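PDB 5CE8: branched-chain amino acid aminotransferase from Thermoproteus uzoniensis, which probably transfers the amino group of leucine, isoleucine or valine to 2-oxoglutarate with pyridoxal 5'-phosphate as cofactor, as a class-IV aminotransferase. Local coordinates for residues A88-V93 with A127-I131; R47-N51 with F98-L102; A261-T265 with I284-Y288. One frame throughout, in Å; residues are numbered along the deposited sequence.

Contact 1 (88-93 with 127-131) is wholly buried and apolar, without a hydrogen bond between its segments: a helix lies on a sheet. Contact 2 (47-51 with 98-102) involves the same antiparallel sheet but extends to the partly exposed ends of two of its inner strands, and backbone hydrogen bonds, a carboxylate and an indole dominate over the aliphatic packing. The two touch where Leu102 CD1 comes 3.8 Å from Val93 CG1 and 4.1 Å from Ala130 CB. Contact 3 (261-265 with 284-288), again buried and apolar, sets a loop against a helix beside the mixed sheet. It meets contact 2 through polar ends, with Tyr49 OH 2.4 Å from Glu263 OE1, but leaves about 10 Å between its nearest atoms and those of contact 1.

Contact 1 of 3, residues A88-V93 with A127-I131; sequences AVVETV and AIAAI
Ile128 lies under the first turn of helix segment 88-93, overlapping Ala88 and Val89, and with 84 Å² covered it is the largest single contributor to the 247 Å² buried here. Its chi1 m, chi2 t rotamer sends CD1 to 3.9 Å from Ala88 CB, while its CG2 meets Val89 CG2 at 4.1 Å. One turn on, the smaller Ala130 takes over: its CB lies 4.2 Å from Val93 CG2 and 4.3 Å from Thr92 CG2. The CA-to-CB bonds of Ile128 and Ala130 point toward the helix and that of Ala129 away, as extended backbone requires.

The axes of helix 88-93 and strand 127-131 (part of strand 125-132) approach to 8.3 Å and cross at -44°, with N-to-C directions 44° apart. CA atoms are nearest for Val89 with Ile128 (6.8 Å) and Val93 with Ala130 (6.3 Å). Thr92, chi1 m, returns its hydroxyl to its own helix, OG1 donating to Ala88 O at 2.8 Å; this leaves CG2 to pack 3.7 Å from Ile128 O. No hydrogen bond crosses the interface, which is apolar helix-on-sheet packing.

Helix 82-95 thus covers part of one face of the antiparallel sheet, where Trp16 of strand 14-17 and Ile104 of strand 102-109 flank Ile128, Leu60 and Met64 of helix 60-74 adjoin Val89, and on the other face Val31 and Leu32 of a second subunit pack against Ala127 and Ala129.

Contact 2 of 3, residues R47-N51 with F98-L102; sequences RAYWN and FKEDL
Trp50, Asp101 and Leu102 have the most surface covered here (92, 70 and 65 Å² of 403 Å²), and each joins the two segments differently. Leu102 supplies the beta bridge. It forms an antiparallel hydrogen-bonded pair with Ala48, CA atoms 5.1 Å apart: Ala48 N donates to Leu102 O at 3.1 Å (165° at H) and Leu102 N to Ala48 O at 3.0 Å (171°). Their side chains share a sheet face, CB to CB 4.2 Å. CA-H...O contacts flank the bridge, Arg47 CA to Leu102 O and Asp101 CA to Ala48 O, both 3.3 Å.

Beyond it the backbone pairing gives way to a side chain. Asp101 (phi/psi -63/132, chi1 m) swings its carboxylate across so that OD1 accepts from Trp50 N at 3.1 Å and 170°, though Tyr49 and Asp101 still approach to 4.5 Å between CA atoms. Trp50, chi1 t and chi2 -123°, lays its indole over the incoming loop. Lys99 CB sits 4.0 Å from the centroid of the six-membered ring and 11° off its normal, a CH-pi contact, and Lys99 O lies over a ring face, 3.8 Å from CD2. Trp50 CB also touches Glu100 CA at 3.8 Å.

Tyr49 turns away, its hydroxyl hydrogen-bonded to Glu263. End to end, residues 47-50 and 99-102 run 157° apart. The single bridge and near-antiparallel course are those of a loop pairing with a sheet strand just as it becomes a strand itself: the link after helix 82-95 pairs with strand 41-50 where strand 102-109 begins, in the class-IV aminotransferase fold.

Contact 3 of 3, residues A261-T265 with I284-Y288; sequences AAEIT and IAETY
With chi1 at -44° and chi2 at -61° (both m), Ile264 directs its side chain into helix segment 284-288 and has 92 Å² of the 222 Å² covered. Its CG1 lies 3.8 Å from both Ala285 CA and Tyr288 CB, its CB 3.9 Å from Ala285 CB, and its CD1 4.3 Å from Ile284 CG2. The CA atoms of Ile264 and Ala285 are the nearest CA pair, 5.3 Å apart; the small Ala285 side chain is consistent with so close an approach. Tyr288, chi1 t and chi2 75°, reaches back along the loop until CE2 is 4.3 Å from Glu263 CB.

This is a loop-on-helix contact in the class-IV aminotransferase fold: 261-265 links strands 254-259 and 265-270, turning a corner at Ile264, and follows directly on Thr260, which binds pyridoxal 5'-phosphate. The Tyr288 side chain stands about 7 Å from the cofactor.

Glu263, at positive phi (57/-124) just before the corner at Ile264, has a chi1 m, chi2 t side chain that gives OE1 a hydrogen bond with Tyr49 OH. Thr265, pointing away from the helix with chi1 m, closes the loop on itself as OG1 donates to Ala262 O at 2.7 Å. Val228 of helix 223-235 packs against both Ile264 and Ile284.

Contact 1 of 3, residues A88-V93 with A127-I131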
ATOM      1  N   ALA A  88      -8.223  41.486 -14.921  1.00 24.83           N
ATOM      2  CA  ALA A  88      -7.950  40.972 -16.252  1.00 24.43           C
ATOM      3  C   ALA A  88      -9.083  40.131 -16.762  1.00 24.36           C
ATOM      4  O   ALA A  88      -9.445  40.237 -17.914  1.00 26.56           O
ATOM      5  CB  ALA A  88      -6.668  40.144 -16.303  1.00 22.65           C
ATOM      6  N   VAL A  89      -9.677  39.307 -15.918  1.00 21.92           N
ATOM      7  CA  VAL A  89     -10.920  38.650 -16.341  1.00 21.00           C
ATOM      8  C   VAL A  89     -12.025  39.585 -16.779  1.00 20.75           C
ATOM      9  O   VAL A  89     -12.692  39.370 -17.809  1.00 22.40           O
ATOM     10  CB  VAL A  89     -11.531  37.772 -15.226  1.00 22.42           C
ATOM     11  CG1 VAL A  89     -12.918  37.368 -15.588  1.00 19.95           C
ATOM     12  CG2 VAL A  89     -10.691  36.523 -14.957  1.00 23.86           C
ATOM     13  N   VAL A  90     -12.332  40.531 -15.895  1.00 26.09           N
ATOM     14  CA  VAL A  90     -13.389  41.494 -16.121  1.00 26.31           C
ATOM     15  C   VAL A  90     -13.216  42.271 -17.443  1.00 24.58           C
ATOM     16  O   VAL A  90     -14.220  42.436 -18.185  1.00 22.73           O
ATOM     17  CB  VAL A  90     -13.582  42.407 -14.867  1.00 29.12           C
ATOM     18  CG1 VAL A  90     -14.234  43.728 -15.198  1.00 30.68           C
ATOM     19  CG2 VAL A  90     -14.365  41.654 -13.834  1.00 30.93           C
ATOM     20  N   GLU A  91     -11.975  42.608 -17.792  1.00 25.32           N
ATOM     21  CA  GLU A  91     -11.663  43.236 -19.075  1.00 30.56           C
ATOM     22  C   GLU A  91     -11.784  42.318 -20.216  1.00 34.99           C
ATOM     23  O   GLU A  91     -12.207  42.750 -21.258  1.00 32.79           O
ATOM     24  CB  GLU A  91     -10.254  43.797 -19.086  1.00 34.55           C
ATOM     25  CG  GLU A  91     -10.075  44.977 -18.127  1.00 36.41           C
ATOM     26  CD  GLU A  91      -8.660  45.046 -17.564  1.00 46.14           C
ATOM     27  OE1 GLU A  91      -7.793  44.348 -18.116  1.00 53.00           O
ATOM     28  OE2 GLU A  91      -8.390  45.771 -16.565  1.00 49.37           O
ATOM     29  N   THR A  92     -11.425  41.045 -20.063  1.00 31.97           N
ATOM     30  CA  THR A  92     -11.601  40.093 -21.186  1.00 30.12           C
ATOM     31  C   THR A  92     -13.072  39.876 -21.538  1.00 33.99           C
ATOM     32  O   THR A  92     -13.459  39.822 -22.750  1.00 28.79           O
ATOM     33  CB  THR A  92     -10.970  38.723 -20.861  1.00 28.37           C
ATOM     34  OG1 THR A  92      -9.657  38.971 -20.417  1.00 28.20           O
ATOM     35  CG2 THR A  92     -10.946  37.765 -22.054  1.00 27.17           C
ATOM     36  N   VAL A  93     -13.897  39.731 -20.498  1.00 29.68           N
ATOM     37  CA  VAL A  93     -15.302  39.624 -20.741  1.00 29.63           C
ATOM     38  C   VAL A  93     -15.797  40.899 -21.464  1.00 31.65           C
ATOM     39  O   VAL A  93     -16.495  40.804 -22.519  1.00 29.54           O
ATOM     40  CB  VAL A  93     -16.070  39.290 -19.440  1.00 32.61           C
ATOM     41  CG1 VAL A  93     -17.519  39.150 -19.720  1.00 29.48           C
ATOM     42  CG2 VAL A  93     -15.527  37.980 -18.777  1.00 32.34           C
ATOM     43  N   ALA A 127      -2.611  33.247 -19.504  1.00 18.40           N
ATOM     44  CA  ALA A 127      -3.639  33.547 -20.536  1.00 17.61           C
ATOM     45  C   ALA A 127      -4.985  33.264 -19.932  1.00 21.55           C
ATOM     46  O   ALA A 127      -5.152  32.279 -19.099  1.00 17.19           O
ATOM     47  CB  ALA A 127      -3.420  32.702 -21.770  1.00 17.52           C
ATOM     48  N   ILE A 128      -5.943  34.080 -20.323  1.00 20.20           N
ATOM     49  CA  ILE A 128      -7.308  34.023 -19.813  1.00 21.59           C
ATOM     50  C   ILE A 128      -8.251  34.211 -20.942  1.00 24.73           C
ATOM     51  O   ILE A 128      -8.316  35.272 -21.597  1.00 24.39           O
ATOM     52  CB  ILE A 128      -7.693  35.081 -18.815  1.00 20.87           C
ATOM     53  CG1 ILE A 128      -6.934  34.970 -17.540  1.00 22.23           C
ATOM     54  CG2 ILE A 128      -9.208  35.031 -18.512  1.00 23.27           C
ATOM     55  CD1 ILE A 128      -6.842  36.283 -16.779  1.00 22.06           C
ATOM     56  N   ALA A 129      -8.995  33.153 -21.145  1.00 21.70           N
ATOM     57  CA  ALA A 129     -10.041  33.056 -22.153  1.00 26.98           C
ATOM     58  C   ALA A 129     -11.385  32.896 -21.495  1.00 27.53           C
ATOM     59  O   ALA A 129     -11.521  32.162 -20.461  1.00 24.24           O
ATOM     60  CB  ALA A 129      -9.802  31.856 -23.011  1.00 29.10           C
ATOM     61  N   ALA A 130     -12.356  33.544 -22.143  1.00 29.67           N
ATOM     62  CA  ALA A 130     -13.774  33.558 -21.771  1.00 31.57           C
ATOM     63  C   ALA A 130     -14.605  33.031 -22.928  1.00 33.94           C
ATOM     64  O   ALA A 130     -14.552  33.603 -24.002  1.00 34.26           O
ATOM     65  CB  ALA A 130     -14.189  34.971 -21.435  1.00 33.75           C
ATOM     66  N   ILE A 131     -15.339  31.936 -22.723  1.00 26.41           N
ATOM     67  CA  ILE A 131     -16.026  31.291 -23.756  1.00 32.20           C
ATOM     68  C   ILE A 131     -17.516  31.024 -23.427  1.00 32.91           C
ATOM     69  O   ILE A 131     -17.862  30.620 -22.304  1.00 26.51           O
ATOM     70  CB  ILE A 131     -15.209  30.003 -24.174  1.00 34.91           C
ATOM     71  CG1 ILE A 131     -15.926  28.690 -23.875  1.00 35.31           C
ATOM     72  CG2 ILE A 131     -13.790  30.007 -23.570  1.00 36.05           C
ATOM     73  CD1 ILE A 131     -15.229  27.466 -24.455  1.00 36.12           C
TER

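Contact 2 of 3, residues R47-N51 with F98-L102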
ATOM      1  N   ARG A  47     -16.972  30.424 -13.728  1.00 24.61           N
ATOM      2  CA  ARG A  47     -18.163  30.787 -14.503  1.00 26.37           C
ATOM      3  C   ARG A  47     -18.671  32.188 -14.286  1.00 27.50           C
ATOM      4  O   ARG A  47     -18.497  32.775 -13.233  1.00 24.32           O
ATOM      5  CB  ARG A  47     -19.302  29.796 -14.244  1.00 26.90           C
ATOM      6  CG  ARG A  47     -19.173  28.526 -15.047  1.00 30.46           C
ATOM      7  CD  ARG A  47     -20.182  27.488 -14.626  1.00 33.52           C
ATOM      8  NE  ARG A  47     -21.254  27.665 -15.517  1.00 39.57           N
ATOM      9  CZ  ARG A  47     -21.820  26.755 -16.274  1.00 37.82           C
ATOM     10  NH1 ARG A  47     -21.561  25.447 -16.174  1.00 34.48           N
ATOM     11  NH2 ARG A  47     -22.751  27.222 -17.105  1.00 38.90           N
ATOM     12  N   ALA A  48     -19.358  32.692 -15.319  1.00 27.74           N
ATOM     13  CA  ALA A  48     -20.067  33.930 -15.223  1.00 25.55           C
ATOM     14  C   ALA A  48     -21.402  33.595 -15.658  1.00 26.74           C
ATOM     15  O   ALA A  48     -21.569  32.869 -16.623  1.00 22.29           O
ATOM     16  CB  ALA A  48     -19.480  34.961 -16.152  1.00 25.58           C
ATOM     17  N   TYR A  49     -22.378  34.163 -14.968  1.00 27.80           N
ATOM     18  CA  TYR A  49     -23.753  33.927 -15.301  1.00 27.81           C
ATOM     19  C   TYR A  49     -24.562  35.257 -15.562  1.00 28.04           C
ATOM     20  O   TYR A  49     -24.491  36.226 -14.815  1.00 25.60           O
ATOM     21  CB  TYR A  49     -24.415  33.253 -14.147  1.00 26.48           C
ATOM     22  CG  TYR A  49     -23.971  31.858 -13.800  1.00 24.15           C
ATOM     23  CD1 TYR A  49     -24.661  30.763 -14.308  1.00 25.87           C
ATOM     24  CD2 TYR A  49     -22.980  31.630 -12.871  1.00 24.78           C
ATOM     25  CE1 TYR A  49     -24.349  29.464 -13.949  1.00 28.65           C
ATOM     26  CE2 TYR A  49     -22.671  30.310 -12.479  1.00 25.19           C
ATOM     27  CZ  TYR A  49     -23.350  29.252 -13.023  1.00 27.83           C
ATOM     28  OH  TYR A  49     -23.079  27.963 -12.639  1.00 29.93           O
ATOM     29  N   TRP A  50     -25.355  35.206 -16.606  1.00 28.62           N
ATOM     30  CA  TRP A  50     -26.218  36.273 -17.061  1.00 30.66           C
ATOM     31  C   TRP A  50     -27.536  36.041 -16.370  1.00 29.76           C
ATOM     32  O   TRP A  50     -28.113  35.012 -16.546  1.00 35.05           O
ATOM     33  CB  TRP A  50     -26.492  36.100 -18.553  1.00 30.03           C
ATOM     34  CG  TRP A  50     -27.284  37.224 -19.157  1.00 32.68           C
ATOM     35  CD1 TRP A  50     -28.496  37.129 -19.830  1.00 35.80           C
ATOM     36  CD2 TRP A  50     -26.922  38.593 -19.177  1.00 31.08           C
ATOM     37  NE1 TRP A  50     -28.892  38.380 -20.263  1.00 35.69           N
ATOM     38  CE2 TRP A  50     -27.941  39.293 -19.874  1.00 37.87           C
ATOM     39  CE3 TRP A  50     -25.835  39.299 -18.704  1.00 34.65           C
ATOM     40  CZ2 TRP A  50     -27.899  40.658 -20.071  1.00 34.47           C
ATOM     41  CZ3 TRP A  50     -25.775  40.683 -18.913  1.00 34.85           C
ATOM     42  CH2 TRP A  50     -26.809  41.346 -19.606  1.00 36.53           C
ATOM     43  N   ASN A  51     -28.019  37.011 -15.632  1.00 31.73           N
ATOM     44  CA  ASN A  51     -29.306  36.883 -14.987  1.00 35.58           C
ATOM     45  C   ASN A  51     -30.380  37.705 -15.716  1.00 39.46           C
ATOM     46  O   ASN A  51     -31.459  37.815 -15.221  1.00 38.28           O
ATOM     47  CB  ASN A  51     -29.198  37.329 -13.537  1.00 32.34           C
ATOM     48  CG  ASN A  51     -28.863  38.781 -13.401  1.00 32.63           C
ATOM     49  OD1 ASN A  51     -28.901  39.542 -14.359  1.00 43.55           O
ATOM     50  ND2 ASN A  51     -28.533  39.176 -12.232  1.00 34.10           N
ATOM     51  N   PHE A  98     -19.640  40.096 -24.094  1.00 30.99           N
ATOM     52  CA  PHE A  98     -20.471  38.972 -23.747  1.00 30.89           C
ATOM     53  C   PHE A  98     -21.584  39.399 -22.817  1.00 29.41           C
ATOM     54  O   PHE A  98     -21.345  40.248 -21.907  1.00 25.96           O
ATOM     55  CB  PHE A  98     -19.639  37.881 -23.034  1.00 31.46           C
ATOM     56  CG  PHE A  98     -18.752  37.109 -23.953  1.00 33.07           C
ATOM     57  CD1 PHE A  98     -19.272  36.599 -25.179  1.00 25.60           C
ATOM     58  CD2 PHE A  98     -17.404  36.889 -23.622  1.00 27.48           C
ATOM     59  CE1 PHE A  98     -18.446  35.901 -26.068  1.00 30.06           C
ATOM     60  CE2 PHE A  98     -16.595  36.176 -24.505  1.00 30.41           C
ATOM     61  CZ  PHE A  98     -17.105  35.688 -25.721  1.00 33.48           C
ATOM     62  N   LYS A  99     -22.772  38.844 -23.084  1.00 23.83           N
ATOM     63  CA  LYS A  99     -23.989  39.053 -22.260  1.00 29.49           C
ATOM     64  C   LYS A  99     -24.702  37.713 -22.191  1.00 29.54           C
ATOM     65  O   LYS A  99     -25.867  37.565 -22.634  1.00 26.78           O
ATOM     66  CB  LYS A  99     -24.949  40.118 -22.841  1.00 32.40           C
ATOM     67  CG  LYS A  99     -24.486  41.540 -22.634  1.00 37.73           C
ATOM     68  CD  LYS A  99     -25.270  42.550 -23.507  1.00 46.81           C
ATOM     69  CE  LYS A  99     -24.564  43.917 -23.613  1.00 46.85           C
ATOM     70  NZ  LYS A  99     -23.966  44.309 -22.303  1.00 45.24           N
ATOM     71  N   GLU A 100     -23.967  36.707 -21.680  1.00 27.39           N
ATOM     72  CA  GLU A 100     -24.464  35.304 -21.613  1.00 28.98           C
ATOM     73  C   GLU A 100     -23.522  34.483 -20.703  1.00 27.67           C
ATOM     74  O   GLU A 100     -22.421  34.919 -20.423  1.00 24.97           O
ATOM     75  CB  GLU A 100     -24.440  34.691 -23.013  1.00 29.02           C
ATOM     76  CG  GLU A 100     -23.012  34.341 -23.515  1.00 33.75           C
ATOM     77  CD  GLU A 100     -22.942  34.117 -25.018  1.00 32.59           C
ATOM     78  OE1 GLU A 100     -23.151  33.012 -25.508  1.00 40.54           O
ATOM     79  OE2 GLU A 100     -22.665  35.089 -25.715  1.00 39.50           O
ATOM     80  N   ASP A 101     -23.956  33.276 -20.348  1.00 28.11           N
ATOM     81  CA  ASP A 101     -23.196  32.331 -19.481  1.00 27.05           C
ATOM     82  C   ASP A 101     -21.890  31.947 -20.183  1.00 27.47           C
ATOM     83  O   ASP A 101     -21.851  31.646 -21.417  1.00 26.87           O
ATOM     84  CB  ASP A 101     -23.972  31.044 -19.187  1.00 29.36           C
ATOM     85  CG  ASP A 101     -25.188  31.261 -18.353  1.00 26.83           C
ATOM     86  OD1 ASP A 101     -25.368  32.387 -17.913  1.00 28.08           O
ATOM     87  OD2 ASP A 101     -25.998  30.291 -18.212  1.00 28.17           O
ATOM     88  N   LEU A 102     -20.828  32.032 -19.402  1.00 24.29           N
ATOM     89  CA  LEU A 102     -19.461  31.755 -19.824  1.00 25.58           C
ATOM     90  C   LEU A 102     -18.766  30.808 -18.856  1.00 24.38           C
ATOM     91  O   LEU A 102     -19.135  30.780 -17.694  1.00 24.05           O
ATOM     92  CB  LEU A 102     -18.642  33.022 -19.786  1.00 25.71           C
ATOM     93  CG  LEU A 102     -19.069  34.260 -20.576  1.00 27.95           C
ATOM     94  CD1 LEU A 102     -18.064  35.415 -20.288  1.00 27.21           C
ATOM     95  CD2 LEU A 102     -19.240  33.909 -22.058  1.00 25.61           C
TER

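Contact 3 of 3, residues A261-T265 with I284-Y288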
ATOM      1  N   ALA A 261     -17.969  23.613 -13.722  1.00 21.78           N
ATOM      2  CA  ALA A 261     -18.630  23.257 -14.978  1.00 23.99           C
ATOM      3  C   ALA A 261     -19.837  22.392 -14.704  1.00 24.96           C
ATOM      4  O   ALA A 261     -20.867  22.509 -15.364  1.00 23.80           O
ATOM      5  CB  ALA A 261     -17.673  22.534 -15.944  1.00 23.87           C
ATOM      6  N   ALA A 262     -19.686  21.499 -13.736  1.00 23.76           N
ATOM      7  CA  ALA A 262     -20.769  20.579 -13.378  1.00 25.31           C
ATOM      8  C   ALA A 262     -21.975  21.217 -12.667  1.00 24.78           C
ATOM      9  O   ALA A 262     -23.092  20.613 -12.694  1.00 27.41           O
ATOM     10  CB  ALA A 262     -20.182  19.458 -12.482  1.00 24.15           C
ATOM     11  N   GLU A 263     -21.752  22.341 -11.960  1.00 25.22           N
ATOM     12  CA  GLU A 263     -22.760  22.927 -11.029  1.00 23.82           C
ATOM     13  C   GLU A 263     -23.107  21.827  -9.997  1.00 21.93           C
ATOM     14  O   GLU A 263     -22.185  21.349  -9.297  1.00 21.44           O
ATOM     15  CB  GLU A 263     -23.919  23.509 -11.838  1.00 28.42           C
ATOM     16  CG  GLU A 263     -23.396  24.499 -12.923  1.00 30.22           C
ATOM     17  CD  GLU A 263     -24.470  25.213 -13.744  1.00 32.18           C
ATOM     18  OE1 GLU A 263     -24.372  26.440 -14.030  1.00 32.92           O
ATOM     19  OE2 GLU A 263     -25.401  24.525 -14.153  1.00 31.45           O
ATOM     20  N   ILE A 264     -24.368  21.480  -9.853  1.00 21.17           N
ATOM     21  CA  ILE A 264     -24.841  20.437  -8.897  1.00 25.74           C
ATOM     22  C   ILE A 264     -25.541  19.444  -9.771  1.00 26.04           C
ATOM     23  O   ILE A 264     -26.618  19.743 -10.270  1.00 24.37           O
ATOM     24  CB  ILE A 264     -25.863  21.001  -7.845  1.00 31.17           C
ATOM     25  CG1 ILE A 264     -25.405  22.382  -7.280  1.00 31.16           C
ATOM     26  CG2 ILE A 264     -26.104  20.000  -6.696  1.00 32.30           C
ATOM     27  CD1 ILE A 264     -24.079  22.381  -6.549  1.00 33.03           C
ATOM     28  N   THR A 265     -24.920  18.286 -10.008  1.00 27.21           N
ATOM     29  CA  THR A 265     -25.500  17.295 -10.915  1.00 24.02           C
ATOM     30  C   THR A 265     -25.800  16.098 -10.039  1.00 20.11           C
ATOM     31  O   THR A 265     -24.862  15.550  -9.445  1.00 25.81           O
ATOM     32  CB  THR A 265     -24.517  16.998 -12.051  1.00 21.95           C
ATOM     33  OG1 THR A 265     -24.329  18.168 -12.842  1.00 21.81           O
ATOM     34  CG2 THR A 265     -24.970  15.819 -12.912  1.00 22.23           C
ATOM     35  N   ILE A 284     -30.217  21.686  -2.699  1.00 22.17           N
ATOM     36  CA  ILE A 284     -28.854  22.308  -2.919  1.00 20.80           C
ATOM     37  C   ILE A 284     -28.729  22.895  -4.379  1.00 20.66           C
ATOM     38  O   ILE A 284     -28.304  24.059  -4.579  1.00 18.07           O
ATOM     39  CB  ILE A 284     -27.653  21.377  -2.525  1.00 22.42           C
ATOM     40  CG1 ILE A 284     -27.611  21.198  -0.999  1.00 22.23           C
ATOM     41  CG2 ILE A 284     -26.296  22.073  -2.835  1.00 25.24           C
ATOM     42  CD1 ILE A 284     -26.795  20.008  -0.588  1.00 25.58           C
ATOM     43  N   ALA A 285     -29.192  22.151  -5.385  1.00 20.61           N
ATOM     44  CA  ALA A 285     -29.138  22.619  -6.768  1.00 23.12           C
ATOM     45  C   ALA A 285     -29.907  23.962  -6.896  1.00 25.23           C
ATOM     46  O   ALA A 285     -29.347  24.979  -7.389  1.00 25.60           O
ATOM     47  CB  ALA A 285     -29.738  21.584  -7.689  1.00 27.68           C
ATOM     48  N   GLU A 286     -31.177  23.955  -6.455  1.00 26.59           N
ATOM     49  CA  GLU A 286     -32.074  25.183  -6.492  1.00 25.07           C
ATOM     50  C   GLU A 286     -31.426  26.367  -5.781  1.00 21.98           C
ATOM     51  O   GLU A 286     -31.462  27.488  -6.298  1.00 23.53           O
ATOM     52  CB  GLU A 286     -33.454  24.903  -5.931  1.00 27.21           C
ATOM     53  CG  GLU A 286     -34.330  23.931  -6.716  1.00 33.44           C
ATOM     54  CD  GLU A 286     -35.353  23.168  -5.860  1.00 35.45           C
ATOM     55  OE1 GLU A 286     -35.415  23.359  -4.621  1.00 47.37           O
ATOM     56  OE2 GLU A 286     -36.068  22.290  -6.409  1.00 43.26           O
ATOM     57  N   THR A 287     -30.778  26.149  -4.620  1.00 21.05           N
ATOM     58  CA  THR A 287     -30.151  27.247  -3.796  1.00 20.84           C
ATOM     59  C   THR A 287     -28.917  27.763  -4.482  1.00 22.44           C
ATOM     60  O   THR A 287     -28.803  29.013  -4.745  1.00 25.86           O
ATOM     61  CB  THR A 287     -29.803  26.740  -2.388  1.00 23.91           C
ATOM     62  OG1 THR A 287     -30.970  26.085  -1.824  1.00 19.00           O
ATOM     63  CG2 THR A 287     -29.353  27.797  -1.509  1.00 23.78           C
ATOM     64  N   TYR A 288     -28.044  26.853  -4.901  1.00 20.48           N
ATOM     65  CA  TYR A 288     -26.891  27.232  -5.764  1.00 18.70           C
ATOM     66  C   TYR A 288     -27.303  28.130  -6.960  1.00 20.24           C
ATOM     67  O   TYR A 288     -26.706  29.183  -7.168  1.00 21.34           O
ATOM     68  CB  TYR A 288     -26.113  26.009  -6.264  1.00 18.95           C
ATOM     69  CG  TYR A 288     -24.800  26.357  -7.009  1.00 19.52           C
ATOM     70  CD1 TYR A 288     -23.682  26.783  -6.316  1.00 22.31           C
ATOM     71  CD2 TYR A 288     -24.690  26.323  -8.381  1.00 24.76           C
ATOM     72  CE1 TYR A 288     -22.494  27.171  -6.959  1.00 24.71           C
ATOM     73  CE2 TYR A 288     -23.470  26.699  -9.040  1.00 23.55           C
ATOM     74  CZ  TYR A 288     -22.382  27.083  -8.303  1.00 20.17           C
ATOM     75  OH  TYR A 288     -21.207  27.433  -8.885  1.00 21.46           O
TER